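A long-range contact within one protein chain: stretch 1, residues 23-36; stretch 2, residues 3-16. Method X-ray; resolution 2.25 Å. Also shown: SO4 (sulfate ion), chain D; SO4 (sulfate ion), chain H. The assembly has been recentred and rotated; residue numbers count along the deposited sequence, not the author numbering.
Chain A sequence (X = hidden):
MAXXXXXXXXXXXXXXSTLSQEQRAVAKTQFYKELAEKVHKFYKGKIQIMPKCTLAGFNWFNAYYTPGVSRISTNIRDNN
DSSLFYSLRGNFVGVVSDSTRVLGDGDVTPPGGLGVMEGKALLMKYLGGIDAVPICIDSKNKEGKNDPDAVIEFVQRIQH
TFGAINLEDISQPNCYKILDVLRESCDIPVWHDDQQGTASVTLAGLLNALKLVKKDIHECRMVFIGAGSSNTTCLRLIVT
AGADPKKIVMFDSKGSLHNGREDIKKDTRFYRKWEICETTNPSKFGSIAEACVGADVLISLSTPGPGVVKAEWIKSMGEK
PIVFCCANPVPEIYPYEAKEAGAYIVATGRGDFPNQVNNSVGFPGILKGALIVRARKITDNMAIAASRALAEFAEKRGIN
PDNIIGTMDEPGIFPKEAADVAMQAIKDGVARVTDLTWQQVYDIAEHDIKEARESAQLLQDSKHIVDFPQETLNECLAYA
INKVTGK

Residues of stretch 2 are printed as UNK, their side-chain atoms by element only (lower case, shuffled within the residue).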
ATOM      1  N   GLN A  23      38.592  12.623  -5.056  1.00 29.60           N
ATOM      2  CA  GLN A  23      37.801  12.698  -6.272  1.00 28.88           C
ATOM      3  C   GLN A  23      37.010  11.405  -6.561  1.00 28.28           C
ATOM      4  O   GLN A  23      35.811  11.469  -6.880  1.00 27.70           O
ATOM      5  CB  GLN A  23      38.659  13.053  -7.498  1.00 29.64           C
ATOM      6  CG  GLN A  23      39.253  14.490  -7.524  1.00 29.72           C
ATOM      7  CD  GLN A  23      40.256  14.672  -8.708  1.00 30.57           C
ATOM      8  OE1 GLN A  23      41.124  13.834  -8.883  1.00 27.68           O
ATOM      9  NE2 GLN A  23      40.077  15.732  -9.536  1.00 24.48           N
ATOM     10  N   ARG A  24      37.676  10.257  -6.481  1.00 27.26           N
ATOM     11  CA  ARG A  24      37.039   8.989  -6.798  1.00 26.25           C
ATOM     12  C   ARG A  24      35.853   8.740  -5.840  1.00 25.59           C
ATOM     13  O   ARG A  24      34.735   8.469  -6.301  1.00 24.25           O
ATOM     14  CB  ARG A  24      38.072   7.841  -6.849  1.00 26.27           C
ATOM     15  CG  ARG A  24      37.483   6.421  -6.747  1.00 28.49           C
ATOM     16  CD  ARG A  24      38.545   5.307  -6.971  1.00 29.10           C
ATOM     17  NE  ARG A  24      39.215   5.508  -8.240  1.00 32.57           N
ATOM     18  CZ  ARG A  24      38.943   4.822  -9.347  1.00 35.58           C
ATOM     19  NH1 ARG A  24      38.017   3.868  -9.356  1.00 34.77           N
ATOM     20  NH2 ARG A  24      39.599   5.102 -10.458  1.00 37.57           N
ATOM     21  N   ALA A  25      36.076   8.898  -4.529  1.00 25.20           N
ATOM     22  CA  ALA A  25      34.992   8.777  -3.543  1.00 25.58           C
ATOM     23  C   ALA A  25      33.843   9.756  -3.775  1.00 25.69           C
ATOM     24  O   ALA A  25      32.662   9.393  -3.696  1.00 25.25           O
ATOM     25  CB  ALA A  25      35.513   8.882  -2.087  1.00 25.63           C
ATOM     26  N   VAL A  26      34.180  11.009  -4.061  1.00 26.50           N
ATOM     27  CA  VAL A  26      33.148  12.028  -4.248  1.00 25.16           C
ATOM     28  C   VAL A  26      32.402  11.701  -5.516  1.00 25.27           C
ATOM     29  O   VAL A  26      31.193  11.788  -5.513  1.00 27.10           O
ATOM     30  CB  VAL A  26      33.743  13.458  -4.313  1.00 26.37           C
ATOM     31  CG1 VAL A  26      32.676  14.511  -4.803  1.00 24.34           C
ATOM     32  CG2 VAL A  26      34.280  13.846  -2.944  1.00 26.07           C
ATOM     33  N   ALA A  27      33.105  11.303  -6.583  1.00 24.15           N
ATOM     34  CA  ALA A  27      32.474  10.994  -7.881  1.00 23.48           C
ATOM     35  C   ALA A  27      31.567   9.791  -7.816  1.00 22.32           C
ATOM     36  O   ALA A  27      30.546   9.796  -8.473  1.00 22.49           O
ATOM     37  CB  ALA A  27      33.479  10.812  -9.021  1.00 23.24           C
ATOM     38  N   LYS A  28      31.889   8.789  -7.015  1.00 21.46           N
ATOM     39  CA  LYS A  28      30.914   7.710  -6.798  1.00 20.89           C
ATOM     40  C   LYS A  28      29.627   8.207  -6.163  1.00 20.85           C
ATOM     41  O   LYS A  28      28.530   7.736  -6.514  1.00 20.62           O
ATOM     42  CB  LYS A  28      31.490   6.620  -5.925  1.00 20.86           C
ATOM     43  CG  LYS A  28      32.508   5.764  -6.675  1.00 23.36           C
ATOM     44  CD  LYS A  28      33.468   5.025  -5.703  1.00 24.76           C
ATOM     45  CE  LYS A  28      32.744   3.902  -4.958  1.00 26.42           C
ATOM     46  NZ  LYS A  28      33.714   3.073  -4.179  1.00 28.61           N
ATOM     47  N   THR A  29      29.758   9.147  -5.225  1.00 20.69           N
ATOM     48  CA  THR A  29      28.620   9.654  -4.489  1.00 20.34           C
ATOM     49  C   THR A  29      27.718  10.409  -5.496  1.00 20.74           C
ATOM     50  O   THR A  29      26.536  10.117  -5.631  1.00 21.73           O
ATOM     51  CB  THR A  29      29.081  10.495  -3.254  1.00 19.79           C
ATOM     52  OG1 THR A  29      30.069   9.753  -2.509  1.00 19.70           O
ATOM     53  CG2 THR A  29      27.920  10.793  -2.271  1.00 20.05           C
ATOM     54  N   GLN A  30      28.319  11.340  -6.225  1.00 21.84           N
ATOM     55  CA  GLN A  30      27.658  12.156  -7.225  1.00 21.69           C
ATOM     56  C   GLN A  30      27.085  11.301  -8.354  1.00 21.94           C
ATOM     57  O   GLN A  30      25.968  11.559  -8.787  1.00 23.02           O
ATOM     58  CB  GLN A  30      28.624  13.213  -7.743  1.00 21.62           C
ATOM     59  CG  GLN A  30      28.772  14.447  -6.751  1.00 23.55           C
ATOM     60  CD  GLN A  30      27.414  15.156  -6.523  1.00 24.76           C
ATOM     61  OE1 GLN A  30      26.740  15.471  -7.494  1.00 25.65           O
ATOM     62  NE2 GLN A  30      26.976  15.301  -5.249  1.00 14.79           N
ATOM     63  N   PHE A  31      27.800  10.263  -8.801  1.00 21.59           N
ATOM     64  CA  PHE A  31      27.235   9.363  -9.846  1.00 21.20           C
ATOM     65  C   PHE A  31      25.904   8.722  -9.378  1.00 21.27           C
ATOM     66  O   PHE A  31      24.858   8.832 -10.087  1.00 21.69           O
ATOM     67  CB  PHE A  31      28.214   8.278 -10.281  1.00 20.34           C
ATOM     68  CG  PHE A  31      27.577   7.171 -11.108  1.00 22.95           C
ATOM     69  CD1 PHE A  31      27.242   7.388 -12.450  1.00 22.31           C
ATOM     70  CD2 PHE A  31      27.301   5.922 -10.538  1.00 22.88           C
ATOM     71  CE1 PHE A  31      26.623   6.367 -13.221  1.00 24.85           C
ATOM     72  CE2 PHE A  31      26.716   4.886 -11.300  1.00 23.86           C
ATOM     73  CZ  PHE A  31      26.369   5.108 -12.643  1.00 22.66           C
ATOM     74  N   TYR A  32      25.935   8.108  -8.191  1.00 20.36           N
ATOM     75  CA  TYR A  32      24.769   7.457  -7.649  1.00 20.73           C
ATOM     76  C   TYR A  32      23.659   8.407  -7.286  1.00 21.47           C
ATOM     77  O   TYR A  32      22.500   8.082  -7.513  1.00 22.89           O
ATOM     78  CB  TYR A  32      25.109   6.529  -6.503  1.00 20.05           C
ATOM     79  CG  TYR A  32      25.750   5.242  -6.990  1.00 20.30           C
ATOM     80  CD1 TYR A  32      25.070   4.377  -7.863  1.00 16.11           C
ATOM     81  CD2 TYR A  32      27.034   4.893  -6.598  1.00 18.13           C
ATOM     82  CE1 TYR A  32      25.659   3.229  -8.321  1.00 16.82           C
ATOM     83  CE2 TYR A  32      27.623   3.732  -7.057  1.00 16.92           C
ATOM     84  CZ  TYR A  32      26.941   2.914  -7.896  1.00 19.10           C
ATOM     85  OH  TYR A  32      27.554   1.763  -8.327  1.00 23.27           O
ATOM     86  N   LYS A  33      23.965   9.594  -6.764  1.00 21.38           N
ATOM     87  CA  LYS A  33      22.874  10.565  -6.613  1.00 20.31           C
ATOM     88  C   LYS A  33      22.269  10.943  -7.968  1.00 20.48           C
ATOM     89  O   LYS A  33      21.063  10.964  -8.113  1.00 20.15           O
ATOM     90  CB  LYS A  33      23.318  11.835  -5.875  1.00 21.85           C
ATOM     91  CG  LYS A  33      23.753  11.659  -4.386  1.00 23.71           C
ATOM     92  CD  LYS A  33      24.503  12.929  -3.847  1.00 24.93           C
ATOM     93  CE  LYS A  33      24.408  12.968  -2.275  1.00 28.12           C
ATOM     94  NZ  LYS A  33      25.293  14.034  -1.602  1.00 28.28           N
ATOM     95  N   GLU A  34      23.091  11.256  -8.969  1.00 21.33           N
ATOM     96  CA  GLU A  34      22.528  11.677 -10.255  1.00 21.64           C
ATOM     97  C   GLU A  34      21.761  10.545 -10.972  1.00 21.17           C
ATOM     98  O   GLU A  34      20.722  10.787 -11.599  1.00 20.85           O
ATOM     99  CB  GLU A  34      23.660  12.203 -11.105  1.00 21.98           C
ATOM    100  CG  GLU A  34      23.233  12.731 -12.448  1.00 23.85           C
ATOM    101  CD  GLU A  34      22.449  14.042 -12.391  1.00 27.46           C
ATOM    102  OE1 GLU A  34      22.312  14.692 -11.322  1.00 27.72           O
ATOM    103  OE2 GLU A  34      21.948  14.413 -13.466  1.00 29.95           O
ATOM    104  N   LEU A  35      22.275   9.314 -10.878  1.00 20.97           N
ATOM    105  CA  LEU A  35      21.560   8.137 -11.378  1.00 20.67           C
ATOM    106  C   LEU A  35      20.302   7.929 -10.567  1.00 21.35           C
ATOM    107  O   LEU A  35      19.284   7.593 -11.140  1.00 23.43           O
ATOM    108  CB  LEU A  35      22.382   6.856 -11.285  1.00 20.70           C
ATOM    109  CG  LEU A  35      21.747   5.586 -11.881  1.00 19.18           C
ATOM    110  CD1 LEU A  35      21.457   5.911 -13.388  1.00 16.27           C
ATOM    111  CD2 LEU A  35      22.711   4.380 -11.796  1.00 17.67           C
ATOM    112  N   ALA A  36      20.343   8.087  -9.246  1.00 20.41           N
ATOM    113  CA  ALA A  36      19.070   8.006  -8.510  1.00 20.94           C
ATOM    114  C   ALA A  36      17.991   8.929  -9.108  1.00 21.61           C
ATOM    115  O   ALA A  36      16.842   8.499  -9.371  1.00 21.42           O
ATOM    116  CB  ALA A  36      19.262   8.302  -7.103  1.00 18.08           C
ATOM    117  N   UNK A   3      32.772   1.779 -21.318  1.00 45.13           N
ATOM    118  CA  UNK A   3      31.542   2.369 -20.911  1.00 41.48           C
ATOM    119  C   UNK A   3      30.894   1.449 -19.870  1.00 38.47           C
ATOM    120  O   UNK A   3      31.211   0.266 -19.722  1.00 36.73           O
ATOM    121  n   UNK A   3      28.853   3.148 -24.240  1.00 46.69           N
ATOM    122  c   UNK A   3      28.777   1.965 -23.604  1.00 47.80           C
ATOM    123  o   UNK A   3      27.798   1.212 -23.707  1.00 50.20           O
ATOM    124  c   UNK A   3      30.652   2.712 -22.099  1.00 42.12           C
ATOM    125  c   UNK A   3      29.976   1.551 -22.745  1.00 44.37           C
ATOM    126  N   UNK A   4      30.043   2.047 -19.085  1.00 35.07           N
ATOM    127  CA  UNK A   4      29.395   1.352 -18.025  1.00 33.18           C
ATOM    128  C   UNK A   4      28.569   0.181 -18.582  1.00 32.09           C
ATOM    129  O   UNK A   4      27.947   0.300 -19.628  1.00 30.85           O
ATOM    130  c   UNK A   4      29.645   2.253 -15.036  1.00 26.91           C
ATOM    131  c   UNK A   4      28.490   2.379 -17.379  1.00 32.42           C
ATOM    132  c   UNK A   4      28.199   4.161 -15.912  1.00 24.61           C
ATOM    133  c   UNK A   4      28.441   2.711 -15.909  1.00 31.02           C
ATOM    134  N   UNK A   5      28.578  -0.940 -17.874  1.00 31.70           N
ATOM    135  CA  UNK A   5      27.734  -2.090 -18.219  1.00 31.50           C
ATOM    136  C   UNK A   5      26.313  -1.914 -17.738  1.00 30.91           C
ATOM    137  O   UNK A   5      26.080  -1.273 -16.708  1.00 30.54           O
ATOM    138  c   UNK A   5      31.531  -5.299 -18.136  1.00 40.89           C
ATOM    139  c   UNK A   5      29.677  -3.739 -18.128  1.00 32.69           C
ATOM    140  c   UNK A   5      30.114  -5.087 -17.668  1.00 38.09           C
ATOM    141  c   UNK A   5      28.287  -3.385 -17.610  1.00 31.54           C
ATOM    142  n   UNK A   5      32.003  -6.606 -17.633  1.00 43.68           N
ATOM    143  N   UNK A   6      25.367  -2.530 -18.447  1.00 29.61           N
ATOM    144  CA  UNK A   6      23.958  -2.467 -18.019  1.00 28.84           C
ATOM    145  C   UNK A   6      23.767  -2.806 -16.539  1.00 27.50           C
ATOM    146  O   UNK A   6      22.875  -2.265 -15.886  1.00 27.06           O
ATOM    147  c   UNK A   6      23.036  -3.362 -18.911  1.00 28.68           C
ATOM    148  N   UNK A   7      24.599  -3.704 -16.026  1.00 27.11           N
ATOM    149  CA  UNK A   7      24.408  -4.200 -14.661  1.00 26.50           C
ATOM    150  C   UNK A   7      25.149  -3.381 -13.637  1.00 25.81           C
ATOM    151  O   UNK A   7      25.114  -3.704 -12.445  1.00 26.48           O
ATOM    152  c   UNK A   7      26.215  -6.038 -14.646  1.00 27.58           C
ATOM    153  o   UNK A   7      26.521  -7.229 -14.453  1.00 30.67           O
ATOM    154  c   UNK A   7      24.722  -5.713 -14.540  1.00 25.88           C
ATOM    155  o   UNK A   7      27.077  -5.142 -14.905  1.00 25.47           O
ATOM    156  N   UNK A   8      25.835  -2.343 -14.102  1.00 25.48           N
ATOM    157  CA  UNK A   8      26.558  -1.422 -13.201  1.00 26.64           C
ATOM    158  C   UNK A   8      27.739  -2.039 -12.407  1.00 25.73           C
ATOM    159  O   UNK A   8      28.166  -1.456 -11.408  1.00 25.29           O
ATOM    160  c   UNK A   8      25.587  -0.773 -12.205  1.00 25.33           C
ATOM    161  c   UNK A   8      25.853   1.401 -13.497  1.00 26.87           C
ATOM    162  c   UNK A   8      23.918   1.068 -11.767  1.00 29.04           C
ATOM    163  c   UNK A   8      24.865   0.398 -12.844  1.00 30.49           C
ATOM    164  N   UNK A   9      28.207  -3.216 -12.829  1.00 25.70           N
ATOM    165  CA  UNK A   9      29.317  -3.960 -12.151  1.00 26.08           C
ATOM    166  C   UNK A   9      30.722  -3.364 -12.299  1.00 26.80           C
ATOM    167  O   UNK A   9      31.629  -3.742 -11.564  1.00 27.42           O
ATOM    168  o   UNK A   9      29.193  -5.487 -14.054  1.00 26.70           O
ATOM    169  c   UNK A   9      29.359  -5.434 -12.626  1.00 25.94           C
ATOM    170  N   UNK A  10      30.918  -2.438 -13.233  1.00 27.48           N
ATOM    171  CA  UNK A  10      32.253  -2.019 -13.597  1.00 28.50           C
ATOM    172  C   UNK A  10      32.441  -0.517 -13.444  1.00 29.35           C
ATOM    173  O   UNK A  10      33.162   0.113 -14.228  1.00 29.73           O
ATOM    174  o   UNK A  10      30.533  -1.322 -15.821  1.00 31.41           O
ATOM    175  c   UNK A  10      31.700  -1.689 -16.078  1.00 29.12           C
ATOM    176  c   UNK A  10      32.561  -2.437 -15.037  1.00 28.02           C
ATOM    177  n   UNK A  10      32.272  -1.483 -17.276  1.00 28.07           N
ATOM    178  N   UNK A  11      31.784   0.059 -12.446  1.00 29.21           N
ATOM    179  CA  UNK A  11      31.881   1.497 -12.252  1.00 29.57           C
ATOM    180  C   UNK A  11      33.323   1.914 -11.923  1.00 29.68           C
ATOM    181  O   UNK A  11      33.802   2.884 -12.483  1.00 28.99           O
ATOM    182  c   UNK A  11      30.469   3.788  -9.461  1.00 29.18           C
ATOM    183  c   UNK A  11      30.906   2.013 -11.191  1.00 28.07           C
ATOM    184  c   UNK A  11      31.153   3.478 -10.791  1.00 29.52           C
ATOM    185  c   UNK A  11      30.702   4.460 -11.838  1.00 28.01           C
ATOM    186  N   UNK A  12      33.977   1.178 -11.024  1.00 30.02           N
ATOM    187  CA  UNK A  12      35.372   1.402 -10.655  1.00 32.23           C
ATOM    188  C   UNK A  12      36.284   1.636 -11.869  1.00 32.36           C
ATOM    189  O   UNK A  12      37.069   2.602 -11.890  1.00 33.02           O
ATOM    190  o   UNK A  12      34.392   1.418  -6.572  1.00 41.28           O
ATOM    191  c   UNK A  12      35.169   0.068  -8.415  1.00 35.81           C
ATOM    192  c   UNK A  12      35.919   0.267  -9.765  1.00 31.73           C
ATOM    193  c   UNK A  12      35.337   1.208  -7.379  1.00 40.61           C
ATOM    194  o   UNK A  12      36.404   1.873  -7.337  1.00 42.09           O
ATOM    195  N   UNK A  13      36.124   0.809 -12.887  1.00 32.17           N
ATOM    196  CA  UNK A  13      36.958   0.855 -14.098  1.00 33.39           C
ATOM    197  C   UNK A  13      36.559   1.990 -15.028  1.00 33.02           C
ATOM    198  O   UNK A  13      37.338   2.400 -15.873  1.00 32.02           O
ATOM    199  c   UNK A  13      36.278  -2.313 -13.031  1.00 43.75           C
ATOM    200  o   UNK A  13      35.357  -1.630 -12.526  1.00 44.67           O
ATOM    201  o   UNK A  13      36.360  -3.520 -12.745  1.00 49.01           O
ATOM    202  c   UNK A  13      37.360  -1.697 -13.999  1.00 38.80           C
ATOM    203  c   UNK A  13      36.888  -0.485 -14.842  1.00 32.70           C
ATOM    204  N   UNK A  14      35.324   2.480 -14.900  1.00 33.47           N
ATOM    205  CA  UNK A  14      34.855   3.577 -15.751  1.00 33.70           C
ATOM    206  C   UNK A  14      35.228   4.926 -15.159  1.00 34.24           C
ATOM    207  O   UNK A  14      35.070   5.963 -15.798  1.00 33.99           O
ATOM    208  s   UNK A  14      32.837   2.001 -16.885  1.00 35.33           S
ATOM    209  c   UNK A  14      33.340   3.492 -15.976  1.00 33.71           C
ATOM    210  N   UNK A  15      35.677   4.907 -13.909  1.00 34.53           N
ATOM    211  CA  UNK A  15      36.182   6.099 -13.264  1.00 35.06           C
ATOM    212  C   UNK A  15      37.664   6.167 -13.604  1.00 35.70           C
ATOM    213  O   UNK A  15      38.428   5.203 -13.373  1.00 34.82           O
ATOM    214  c   UNK A  15      34.108   5.843 -10.109  1.00 30.63           C
ATOM    215  c   UNK A  15      33.793   7.460 -11.929  1.00 30.24           C
ATOM    216  c   UNK A  15      34.785   6.774 -11.044  1.00 33.72           C
ATOM    217  c   UNK A  15      35.949   6.060 -11.755  1.00 34.82           C
ATOM    218  N   UNK A  16      38.061   7.286 -14.207  1.00 36.35           N
ATOM    219  CA  UNK A  16      39.427   7.473 -14.715  1.00 37.60           C
ATOM    220  C   UNK A  16      40.524   7.194 -13.691  1.00 39.12           C
ATOM    221  O   UNK A  16      40.433   7.617 -12.522  1.00 38.64           O
ATOM    222  c   UNK A  16      37.980   9.227 -15.496  1.00 37.33           C
ATOM    223  c   UNK A  16      37.146   8.374 -14.595  1.00 35.21           C
ATOM    224  c   UNK A  16      39.438   8.940 -15.137  1.00 37.90           C
TER
HETATM  225  S   SO4 D 489      23.719  16.708  -3.854  1.00 46.23           S
HETATM  226  O1  SO4 D 489      24.580  16.264  -2.783  1.00 44.55           O
HETATM  227  O2  SO4 D 489      22.555  15.788  -3.835  1.00 44.54           O
HETATM  228  O3  SO4 D 489      23.230  18.070  -3.632  1.00 47.56           O
HETATM  229  O4  SO4 D 489      24.466  16.678  -5.111  1.00 44.96           O
HETATM  230  S   SO4 H 493      26.359  -4.860 -20.893  1.00 87.79           S
HETATM  231  O1  SO4 H 493      27.629  -5.570 -21.054  1.00 87.29           O
HETATM  232  O2  SO4 H 493      25.470  -5.127 -22.023  1.00 87.74           O
HETATM  233  O3  SO4 H 493      25.761  -5.329 -19.625  1.00 88.59           O
HETATM  234  O4  SO4 H 493      26.559  -3.408 -20.881  1.00 87.64           O
HETATM  235  O   HOH W   1      40.097   3.191 -12.576  1.00 44.21           O

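Position 3 carries three carbons in a row, the third bearing one oxygen and one nitrogen, and touches nothing on the helix 23-36: Gln3, an amide left in solvent. Position 4 has four carbons forked at the second; one branch tip comes within reach of the Phe31 ring. This is Leu4, whose CD2 lies 3.8 Å from Phe31 CE1, an apolar side chain on an aromatic one.

At position 5 four carbons in a row end in nitrogen, extended and exposed: Lys5. Position 6 has one carbon, so Ala6; Ala6 N donates to O4 of the chain H sulfate at 2.8 Å. Position 7 shows two carbons, the second carrying two oxygens. Two oxygens and no nitrogen on the second carbon make it an acid, Asp7; its OD1 accepts from the backbone N of position 9, 3.0 Å away.

Position 8 has four carbons forked at the second, wedged among Phe31, Tyr32 and Leu35. It is Leu8, closing a type I turn from Lys5; its CD1 lies 3.5 Å from Leu35 CD2, and its CD2 meets the Phe31 ring edge, 3.8 Å from CZ. Position 9, one carbon then one oxygen, points away from the helix: Ser9.

Position 10 has two carbons, then one oxygen and one nitrogen. Asn10 suits because it both accepts and donates: OD1 takes Lys5 N at 2.9 Å and ND2 gives to Gln3 O at 3.2 Å, pinning the loop. Position 11, four carbons forked at the second, covers a face of Phe31. In Leu11, CD1 sits 4.1 Å from the Phe31 ring centroid, a CH-pi contact, while CD2 lies 3.7 Å from Tyr32 CE2.

Position 12 has three carbons ending in two oxygens, near two basic groups: Glu12, with OE1 3.3 Å from Arg24 NH1 and OE2 3.0 Å from Lys28 NZ, both salt bridges. Position 13 has the same atoms but points away: Glu13, exposed. Position 14, one carbon then sulfur, makes no contact with the helix: Cys14, small enough for a buried site. Position 15 has four carbons forked at the second, lying against Lys28 and Arg24: Leu15, whose CD2 is 3.8 Å from Lys28 CG and whose CB lies over one face of the Arg24 guanidinium. Position 16 closes three carbons onto its backbone N, beyond contact range of the helix: Pro16, whose ring restricts phi, here -52°.

Leu4, Leu8 and Leu11 pack along Phe31, Tyr32 and Leu35, and Leu15 on Ala27 and the aliphatic part of Lys28. At the polar end Arg24 NH1 donates to Glu12 O at 3.0 Å, Arg24 NH2 weakly to Leu15 O at 3.1 Å, and a water bridges Arg24 NH2 and Leu15 O.

Stretch 2, residues 3-16: QLKADLSNLEECLP
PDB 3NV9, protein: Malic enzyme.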